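Local coordinates for ABC transporter (Caldanaerobius, PDB 4G68), which probably serves as the solute-binding component of an ABC importer, capturing xylan-derived oligosaccharides outside the cell for uptake by this thermophilic bacterium, at residues C[153-159]-C[274-280]; C[264-268]-C[281-285]; C[351-357]-C[374-378]. One frame throughout, in Å; residues are numbered along the deposited sequence.

The three contacts sit close together around strand 144-160 in the sheet of a solute-binding protein. The centres of contacts 1 and 2 are about 10 Å apart, those of contacts 1 and 3 about 11 Å, and those of contacts 2 and 3 about 14 Å. Contact 1 pairs this strand with strand 274-278. Contact 2 joins the helices before and after strand 274-278, so contacts 1 and 2 interleave along the chain; Tyr275 and Tyr158 reach from the sheet to Asp281 and Phe285. Contact 3 follows later in the chain and joins the end of helix 332-353 to helix 372-382, whose Ile377 rests on Val156 and Tyr158. Thus helices from separate parts of the sequence share one face of the sheet.

Contact 1. Residues C[153-159]-C[274-280]; sequences QASVLYI and MYFGGNF
Two neighbouring strands of the solute-binding-protein sheet run antiparallel here, their axes 4.8 Å apart at 173°. Val156 faces Gly277 and Tyr158 faces Tyr275 as hydrogen-bonded pairs; Ser155-Gly278, Leu157-Phe276 and Ile159-Met274 are the non-hydrogen-bonded ones. Val156 N to Gly277 O is 2.8 Å and Gly277 N to Val156 O 3.0 Å; Tyr158 N to Tyr275 O is 2.9 Å, with a longer return bond of 3.3 Å from Tyr275 N to Tyr158 O. On one face Leu157, Ile159, Met274 and Phe276 form an apolar surface; the t rotamer of Phe276 brings its CZ within 3.6 Å of Ser155 CB, and helix 201-215 packs beyond. The other face carries Val156, Tyr158 and Tyr275. Gly277, whose nearly fully extended backbone (-179°/-150°) calls for glycine, leaves a hollow there that the Tyr275 ring occupies. Tyr158, chi1 m, lies alongside, CD2 3.5 Å from Tyr275 CD2, its edge toward Gly277 N and Gly278 O; its OH donates to Gly278 O at 2.8 Å. The bare CA of Gly278 likewise makes room for the Phe280 ring as the chain turns into a 3-10 segment. There Asn279 (chi1 p) prolongs the pairing with both backbone and side chain: Asn279 N donates to Ala154 O at 2.9 Å, and Ala154 N to Asn279 OD1 at 2.7 Å.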
loop_
_atom_site.group_PDB
_atom_site.type_symbol
_atom_site.label_atom_id
_atom_site.label_comp_id
_atom_site.label_asym_id
_atom_site.label_seq_id
_atom_site.Cartn_x
_atom_site.Cartn_y
_atom_site.Cartn_z
ATOM N N GLN C 153 -3.159 2.139 4.683
ATOM C CA GLN C 153 -1.731 2.094 4.348
ATOM C C GLN C 153 -1.019 3.359 4.804
ATOM O O GLN C 153 -1.659 4.427 5.060
ATOM C CB GLN C 153 -1.563 1.945 2.786
ATOM C CG GLN C 153 -2.215 0.631 2.189
ATOM C CD GLN C 153 -2.035 0.454 0.649
ATOM O OE1 GLN C 153 -1.506 1.313 -0.026
ATOM N NE2 GLN C 153 -2.512 -0.647 0.102
ATOM N N ALA C 154 0.314 3.257 4.902
ATOM C CA ALA C 154 1.144 4.403 5.209
ATOM C C ALA C 154 2.516 4.084 4.633
ATOM O O ALA C 154 2.930 2.904 4.630
ATOM C CB ALA C 154 1.212 4.594 6.729
ATOM N N SER C 155 3.197 5.119 4.139
ATOM C CA SER C 155 4.592 4.927 3.614
ATOM C C SER C 155 5.603 4.791 4.740
ATOM O O SER C 155 5.598 5.629 5.674
ATOM C CB SER C 155 5.003 6.079 2.683
ATOM O OG SER C 155 4.616 7.375 3.215
ATOM N N VAL C 156 6.557 3.859 4.600
ATOM C CA VAL C 156 7.524 3.651 5.678
ATOM C C VAL C 156 8.917 3.478 5.094
ATOM O O VAL C 156 9.059 2.729 4.136
ATOM C CB VAL C 156 7.221 2.349 6.446
ATOM C CG1 VAL C 156 8.255 2.080 7.554
ATOM C CG2 VAL C 156 5.815 2.408 7.043
ATOM N N LEU C 157 9.933 4.136 5.720
ATOM C CA LEU C 157 11.333 3.784 5.501
ATOM C C LEU C 157 11.716 2.784 6.595
ATOM O O LEU C 157 11.696 3.097 7.800
ATOM C CB LEU C 157 12.252 5.043 5.463
ATOM C CG LEU C 157 13.791 4.869 5.320
ATOM C CD1 LEU C 157 14.211 4.091 4.075
ATOM C CD2 LEU C 157 14.472 6.229 5.380
ATOM N N TYR C 158 12.128 1.584 6.165
ATOM C CA TYR C 158 12.629 0.553 7.071
ATOM C C TYR C 158 14.138 0.631 7.107
ATOM O O TYR C 158 14.772 0.651 6.064
ATOM C CB TYR C 158 12.212 -0.838 6.576
ATOM C CG TYR C 158 10.717 -1.012 6.503
ATOM C CD1 TYR C 158 10.003 -1.499 7.587
ATOM C CD2 TYR C 158 10.022 -0.755 5.325
ATOM C CE1 TYR C 158 8.624 -1.689 7.520
ATOM C CE2 TYR C 158 8.642 -0.929 5.252
ATOM C CZ TYR C 158 7.961 -1.397 6.334
ATOM O OH TYR C 158 6.597 -1.579 6.222
ATOM N N ILE C 159 14.695 0.672 8.327
ATOM C CA ILE C 159 16.131 0.781 8.579
ATOM C C ILE C 159 16.581 -0.517 9.263
ATOM O O ILE C 159 16.061 -0.851 10.330
ATOM C CB ILE C 159 16.381 1.987 9.567
ATOM C CG1 ILE C 159 15.830 3.272 8.988
ATOM C CG2 ILE C 159 17.852 2.139 10.017
ATOM C CD1 ILE C 159 16.445 3.549 7.641
ATOM N N MET C 274 18.334 -0.576 3.709
ATOM C CA MET C 274 17.007 0.035 3.676
ATOM C C MET C 274 16.016 -0.584 2.681
ATOM O O MET C 274 16.382 -1.394 1.824
ATOM C CB MET C 274 17.052 1.597 3.455
ATOM C CG MET C 274 18.107 2.367 4.265
ATOM S SD MET C 274 18.377 4.112 3.835
ATOM C CE MET C 274 17.081 4.946 4.741
ATOM N N TYR C 275 14.720 -0.323 2.952
ATOM C CA TYR C 275 13.577 -0.675 2.067
ATOM C C TYR C 275 12.601 0.418 2.262
ATOM O O TYR C 275 12.380 0.864 3.413
ATOM C CB TYR C 275 12.905 -1.842 2.602
ATOM C CG TYR C 275 11.792 -2.414 1.831
ATOM C CD1 TYR C 275 12.009 -3.499 0.971
ATOM C CD2 TYR C 275 10.457 -1.979 2.047
ATOM C CE1 TYR C 275 10.958 -4.071 0.272
ATOM C CE2 TYR C 275 9.413 -2.561 1.341
ATOM C CZ TYR C 275 9.652 -3.601 0.460
ATOM O OH TYR C 275 8.584 -4.154 -0.260
ATOM N N PHE C 276 11.945 0.800 1.170
ATOM C CA PHE C 276 10.901 1.755 1.321
ATOM C C PHE C 276 9.585 1.299 0.699
ATOM O O PHE C 276 9.525 0.863 -0.423
ATOM C CB PHE C 276 11.338 3.108 0.751
ATOM C CG PHE C 276 10.260 4.117 0.781
ATOM C CD1 PHE C 276 9.979 4.800 1.951
ATOM C CD2 PHE C 276 9.481 4.360 -0.355
ATOM C CE1 PHE C 276 8.939 5.701 2.025
ATOM C CE2 PHE C 276 8.419 5.248 -0.277
ATOM C CZ PHE C 276 8.169 5.920 0.885
ATOM N N GLY C 277 8.513 1.387 1.460
ATOM C CA GLY C 277 7.315 0.972 0.811
ATOM C C GLY C 277 6.159 1.121 1.714
ATOM O O GLY C 277 6.116 2.047 2.551
ATOM N N GLY C 278 5.205 0.241 1.493
ATOM C CA GLY C 278 4.011 0.213 2.313
ATOM C C GLY C 278 4.261 -0.382 3.693
ATOM O O GLY C 278 5.139 -1.268 3.901
ATOM N N ASN C 279 3.473 0.097 4.652
ATOM C CA ASN C 279 3.488 -0.506 5.959
ATOM C C ASN C 279 3.172 -2.048 5.909
ATOM O O ASN C 279 3.530 -2.783 6.836
ATOM C CB ASN C 279 2.406 0.197 6.775
ATOM C CG ASN C 279 1.057 0.045 6.120
ATOM O OD1 ASN C 279 0.808 0.585 5.021
ATOM N ND2 ASN C 279 0.231 -0.803 6.707
ATOM N N PHE C 280 2.436 -2.511 4.866
ATOM C CA PHE C 280 1.920 -3.921 4.781
ATOM C C PHE C 280 3.076 -4.892 4.609
ATOM O O PHE C 280 2.971 -6.116 4.958
ATOM C CB PHE C 280 0.980 -4.107 3.568
ATOM C CG PHE C 280 1.398 -3.272 2.354
ATOM C CD1 PHE C 280 2.399 -3.753 1.466
ATOM C CD2 PHE C 280 0.747 -2.063 2.080
ATOM C CE1 PHE C 280 2.742 -2.989 0.348
ATOM C CE2 PHE C 280 1.107 -1.281 1.005
ATOM C CZ PHE C 280 2.095 -1.761 0.124
#

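Contact 2. Residues C[264-268]-C[281-285]; sequences TAEFN and DAAAF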
loop_
_atom_site.group_PDB
_atom_site.type_symbol
_atom_site.label_atom_id
_atom_site.label_comp_id
_atom_site.label_asym_id
_atom_site.label_seq_id
_atom_site.Cartn_x
_atom_site.Cartn_y
_atom_site.Cartn_z
ATOM N N THR C 264 11.458 -8.010 -0.449
ATOM C CA THR C 264 11.250 -8.265 0.980
ATOM C C THR C 264 12.094 -9.498 1.481
ATOM O O THR C 264 12.608 -9.531 2.612
ATOM C CB THR C 264 9.722 -8.413 1.326
ATOM O OG1 THR C 264 9.163 -9.493 0.569
ATOM C CG2 THR C 264 8.971 -7.138 0.941
ATOM N N ALA C 265 12.255 -10.506 0.637
ATOM C CA ALA C 265 13.132 -11.629 1.018
ATOM C C ALA C 265 14.622 -11.177 1.114
ATOM O O ALA C 265 15.315 -11.532 2.080
ATOM C CB ALA C 265 12.957 -12.790 0.036
ATOM N N GLU C 266 15.075 -10.359 0.155
ATOM C CA GLU C 266 16.368 -9.675 0.248
ATOM C C GLU C 266 16.562 -9.010 1.608
ATOM O O GLU C 266 17.492 -9.341 2.366
ATOM C CB GLU C 266 16.440 -8.581 -0.793
ATOM C CG GLU C 266 17.495 -8.862 -1.840
ATOM C CD GLU C 266 17.703 -7.706 -2.805
ATOM O OE1 GLU C 266 17.199 -6.591 -2.650
ATOM O OE2 GLU C 266 18.395 -7.934 -3.793
ATOM N N PHE C 267 15.654 -8.080 1.907
ATOM C CA PHE C 267 15.732 -7.296 3.126
ATOM C C PHE C 267 15.614 -8.111 4.374
ATOM O O PHE C 267 16.297 -7.782 5.348
ATOM C CB PHE C 267 14.646 -6.250 3.177
ATOM C CG PHE C 267 14.872 -5.187 4.231
ATOM C CD1 PHE C 267 16.016 -4.398 4.209
ATOM C CD2 PHE C 267 13.934 -4.963 5.220
ATOM C CE1 PHE C 267 16.208 -3.400 5.157
ATOM C CE2 PHE C 267 14.096 -3.949 6.152
ATOM C CZ PHE C 267 15.251 -3.179 6.142
ATOM N N ASN C 268 14.748 -9.126 4.356
ATOM C CA ASN C 268 14.541 -9.962 5.545
ATOM C C ASN C 268 15.666 -10.949 5.798
ATOM O O ASN C 268 15.778 -11.477 6.912
ATOM C CB ASN C 268 13.084 -10.508 5.742
ATOM C CG ASN C 268 12.791 -11.826 5.021
ATOM O OD1 ASN C 268 13.664 -12.508 4.497
ATOM N ND2 ASN C 268 11.510 -12.193 5.009
ATOM N N ASP C 281 4.190 -4.332 4.103
ATOM C CA ASP C 281 5.433 -5.097 3.977
ATOM C C ASP C 281 6.097 -5.399 5.292
ATOM O O ASP C 281 6.937 -6.292 5.373
ATOM C CB ASP C 281 6.396 -4.451 2.962
ATOM C CG ASP C 281 5.903 -4.626 1.516
ATOM O OD1 ASP C 281 5.007 -5.503 1.268
ATOM O OD2 ASP C 281 6.444 -3.879 0.657
ATOM N N ALA C 282 5.707 -4.706 6.352
ATOM C CA ALA C 282 6.267 -4.999 7.708
ATOM C C ALA C 282 6.259 -6.422 8.079
ATOM O O ALA C 282 7.268 -6.904 8.594
ATOM C CB ALA C 282 5.556 -4.213 8.777
ATOM N N ALA C 283 5.142 -7.116 7.805
ATOM C CA ALA C 283 4.970 -8.521 8.239
ATOM C C ALA C 283 6.042 -9.434 7.662
ATOM O O ALA C 283 6.425 -10.358 8.335
ATOM C CB ALA C 283 3.573 -9.059 7.882
ATOM N N ALA C 284 6.539 -9.135 6.448
ATOM C CA ALA C 284 7.652 -9.944 5.834
ATOM C C ALA C 284 8.933 -9.859 6.652
ATOM O O ALA C 284 9.828 -10.703 6.496
ATOM C CB ALA C 284 7.926 -9.513 4.394
ATOM N N PHE C 285 9.045 -8.829 7.492
ATOM C CA PHE C 285 10.310 -8.603 8.240
ATOM C C PHE C 285 10.198 -9.117 9.682
ATOM O O PHE C 285 11.192 -9.584 10.277
ATOM C CB PHE C 285 10.804 -7.115 8.200
ATOM C CG PHE C 285 10.660 -6.450 6.840
ATOM C CD1 PHE C 285 10.817 -7.176 5.673
ATOM C CD2 PHE C 285 10.426 -5.061 6.742
ATOM C CE1 PHE C 285 10.707 -6.561 4.440
ATOM C CE2 PHE C 285 10.324 -4.443 5.523
ATOM C CZ PHE C 285 10.481 -5.189 4.356
#
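This is a small, buried contact, built mainly from apolar and aromatic groups, between the last turn of helix 260-268 and the segment 281-285, which leads into and includes most of the short helix 283-286. The chain passes between the two through strand 274-278, so the contact brings together what comes before and after that strand. Phe285 is the central piece. The edge of the Phe267 ring points at one face of the Phe285 ring in a T-shaped (edge-to-face) pair, with centroids 4.8 Å apart, planes at 70°, and Phe267 CD2 3.6 Å from Phe285 CZ. Thr264 meets the rim of the same ring, its CB 3.8 Å from Phe285 CE1, while Asn268 CB lies 4.0 Å from Phe285 CD1. One turn of helix thus presents Thr264, Phe267 and Asn268 as a shallow cradle for a single phenylalanine. The small Ala284 lets its CB touch Thr264 CB at 3.7 Å, with Thr264 CA and Ala284 CA 6.3 Å apart; the backbones come closest at Asn268 CA and Phe285 CA, 5.2 Å apart. Thr264 CG2 also lies 4.0 Å from Asp281 CG; the carboxylate itself is held by a salt bridge to Arg260 and a hydrogen bond with Tyr275. Phe285 makes further edge-to-face pairs with Tyr158 and Tyr275, completing an aromatic cluster between helices and sheet, an alpha/beta packing layer of the kind from which the lobes of solute-binding proteins are built.

Contact 3. Residues C[351-357]-C[374-378]; sequences YLIATGL and EIQIM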
loop_
_atom_site.group_PDB
_atom_site.type_symbol
_atom_site.label_atom_id
_atom_site.label_comp_id
_atom_site.label_asym_id
_atom_site.label_seq_id
_atom_site.Cartn_x
_atom_site.Cartn_y
_atom_site.Cartn_z
ATOM N N TYR C 351 -3.291 -5.767 12.303
ATOM C CA TYR C 351 -2.722 -5.143 13.505
ATOM C C TYR C 351 -1.755 -6.071 14.279
ATOM O O TYR C 351 -0.638 -5.644 14.653
ATOM C CB TYR C 351 -3.858 -4.680 14.415
ATOM C CG TYR C 351 -3.442 -3.806 15.594
ATOM C CD1 TYR C 351 -2.479 -2.800 15.434
ATOM C CD2 TYR C 351 -4.028 -3.970 16.841
ATOM C CE1 TYR C 351 -2.093 -1.996 16.494
ATOM C CE2 TYR C 351 -3.664 -3.161 17.921
ATOM C CZ TYR C 351 -2.703 -2.179 17.737
ATOM O OH TYR C 351 -2.342 -1.381 18.796
ATOM N N LEU C 352 -2.158 -7.331 14.465
ATOM C CA LEU C 352 -1.372 -8.288 15.236
ATOM C C LEU C 352 -0.108 -8.754 14.518
ATOM O O LEU C 352 0.945 -8.883 15.139
ATOM C CB LEU C 352 -2.234 -9.498 15.595
ATOM C CG LEU C 352 -3.237 -9.216 16.722
ATOM C CD1 LEU C 352 -4.318 -10.290 16.786
ATOM C CD2 LEU C 352 -2.456 -9.147 18.036
ATOM N N ILE C 353 -0.219 -8.978 13.212
ATOM C CA ILE C 353 0.866 -9.494 12.408
ATOM C C ILE C 353 1.587 -8.473 11.493
ATOM O O ILE C 353 2.553 -8.848 10.813
ATOM C CB ILE C 353 0.453 -10.786 11.668
ATOM C CG1 ILE C 353 -0.387 -10.468 10.423
ATOM C CG2 ILE C 353 -0.305 -11.731 12.624
ATOM C CD1 ILE C 353 -0.745 -11.706 9.605
ATOM N N ALA C 354 1.127 -7.219 11.476
ATOM C CA ALA C 354 1.767 -6.118 10.724
ATOM C C ALA C 354 1.686 -6.230 9.176
ATOM O O ALA C 354 2.480 -5.643 8.445
ATOM C CB ALA C 354 3.205 -5.834 11.230
ATOM N N THR C 355 0.680 -6.963 8.709
ATOM C CA THR C 355 0.338 -7.007 7.279
ATOM C C THR C 355 -0.476 -5.788 6.859
ATOM O O THR C 355 -0.634 -5.517 5.657
ATOM C CB THR C 355 -0.509 -8.258 6.890
ATOM O OG1 THR C 355 -1.643 -8.399 7.777
ATOM C CG2 THR C 355 0.334 -9.504 6.845
ATOM N N GLY C 356 -1.027 -5.079 7.846
ATOM C CA GLY C 356 -1.676 -3.799 7.575
ATOM C C GLY C 356 -1.803 -2.888 8.787
ATOM O O GLY C 356 -1.336 -3.238 9.878
ATOM N N LEU C 357 -2.371 -1.704 8.568
ATOM C CA LEU C 357 -2.806 -0.838 9.667
ATOM C C LEU C 357 -4.343 -0.953 9.824
ATOM O O LEU C 357 -5.071 -0.819 8.815
ATOM C CB LEU C 357 -2.399 0.592 9.384
ATOM C CG LEU C 357 -0.889 0.815 9.485
ATOM C CD1 LEU C 357 -0.495 2.034 8.659
ATOM C CD2 LEU C 357 -0.427 0.905 10.961
ATOM N N GLU C 374 4.908 -2.611 14.205
ATOM C CA GLU C 374 3.554 -2.111 13.956
ATOM C C GLU C 374 3.206 -0.826 14.730
ATOM O O GLU C 374 2.612 0.118 14.181
ATOM C CB GLU C 374 2.537 -3.206 14.306
ATOM C CG GLU C 374 1.060 -2.836 14.081
ATOM C CD GLU C 374 0.594 -2.806 12.602
ATOM O OE1 GLU C 374 1.418 -2.836 11.650
ATOM O OE2 GLU C 374 -0.635 -2.675 12.402
ATOM N N ILE C 375 3.465 -0.853 16.034
ATOM C CA ILE C 375 3.278 0.285 16.934
ATOM C C ILE C 375 4.140 1.469 16.468
ATOM O O ILE C 375 3.708 2.667 16.427
ATOM C CB ILE C 375 3.703 -0.122 18.353
ATOM C CG1 ILE C 375 2.761 -1.210 18.867
ATOM C CG2 ILE C 375 3.636 1.056 19.321
ATOM C CD1 ILE C 375 3.256 -1.961 20.078
ATOM N N GLN C 376 5.354 1.143 16.087
ATOM C CA GLN C 376 6.300 2.179 15.634
ATOM C C GLN C 376 5.800 2.932 14.381
ATOM O O GLN C 376 5.863 4.183 14.319
ATOM C CB GLN C 376 7.719 1.617 15.473
ATOM C CG GLN C 376 8.758 2.747 15.525
ATOM C CD GLN C 376 10.187 2.281 15.345
ATOM O OE1 GLN C 376 11.114 2.762 16.032
ATOM N NE2 GLN C 376 10.370 1.319 14.454
ATOM N N ILE C 377 5.306 2.151 13.406
ATOM C CA ILE C 377 4.679 2.689 12.228
ATOM C C ILE C 377 3.598 3.660 12.690
ATOM O O ILE C 377 3.629 4.813 12.296
ATOM C CB ILE C 377 4.155 1.617 11.230
ATOM C CG1 ILE C 377 5.338 0.914 10.548
ATOM C CG2 ILE C 377 3.313 2.307 10.148
ATOM C CD1 ILE C 377 4.994 -0.363 9.758
ATOM N N MET C 378 2.657 3.209 13.524
ATOM C CA MET C 378 1.680 4.136 14.104
ATOM C C MET C 378 2.312 5.436 14.667
ATOM O O MET C 378 1.937 6.554 14.260
ATOM C CB MET C 378 0.874 3.428 15.178
ATOM C CG MET C 378 -0.297 2.657 14.616
ATOM S SD MET C 378 -1.351 1.943 15.920
ATOM C CE MET C 378 -2.055 3.316 16.636
#
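Apolar packing holds one flank of this contact. Leu357 CD2 lies 4.1 Å from both Ile377 CG2 and Met378 CG, filling the space beside helix 372-382, and Met378 SD comes 4.0 Å from Tyr351 CE1. That sulfur is 5.3 Å from the centre of the Tyr351 ring, an oblique Met-aromatic contact. The polar centre belongs to Glu374, whose chain (chi1 t, chi2 p) reaches into the bend after helix 332-353. Its CG packs on Tyr351 O at 3.3 Å and its OE2 meets the edge of the tyrosine ring, 3.6 Å from CD1. Ala354, the first residue beyond the helix, has positive phi (68°), and its CB is 3.5 Å from Glu374 OE1. Leu357 continues into the sheet by backbone pairing with Gln152. Gly356 O lies 2.7 Å from Glu374 OE2; two oxygens so close, with no basic side chain in these segments, suggest that the buried Glu374 is probably protonated and shares its proton with Gly356 O.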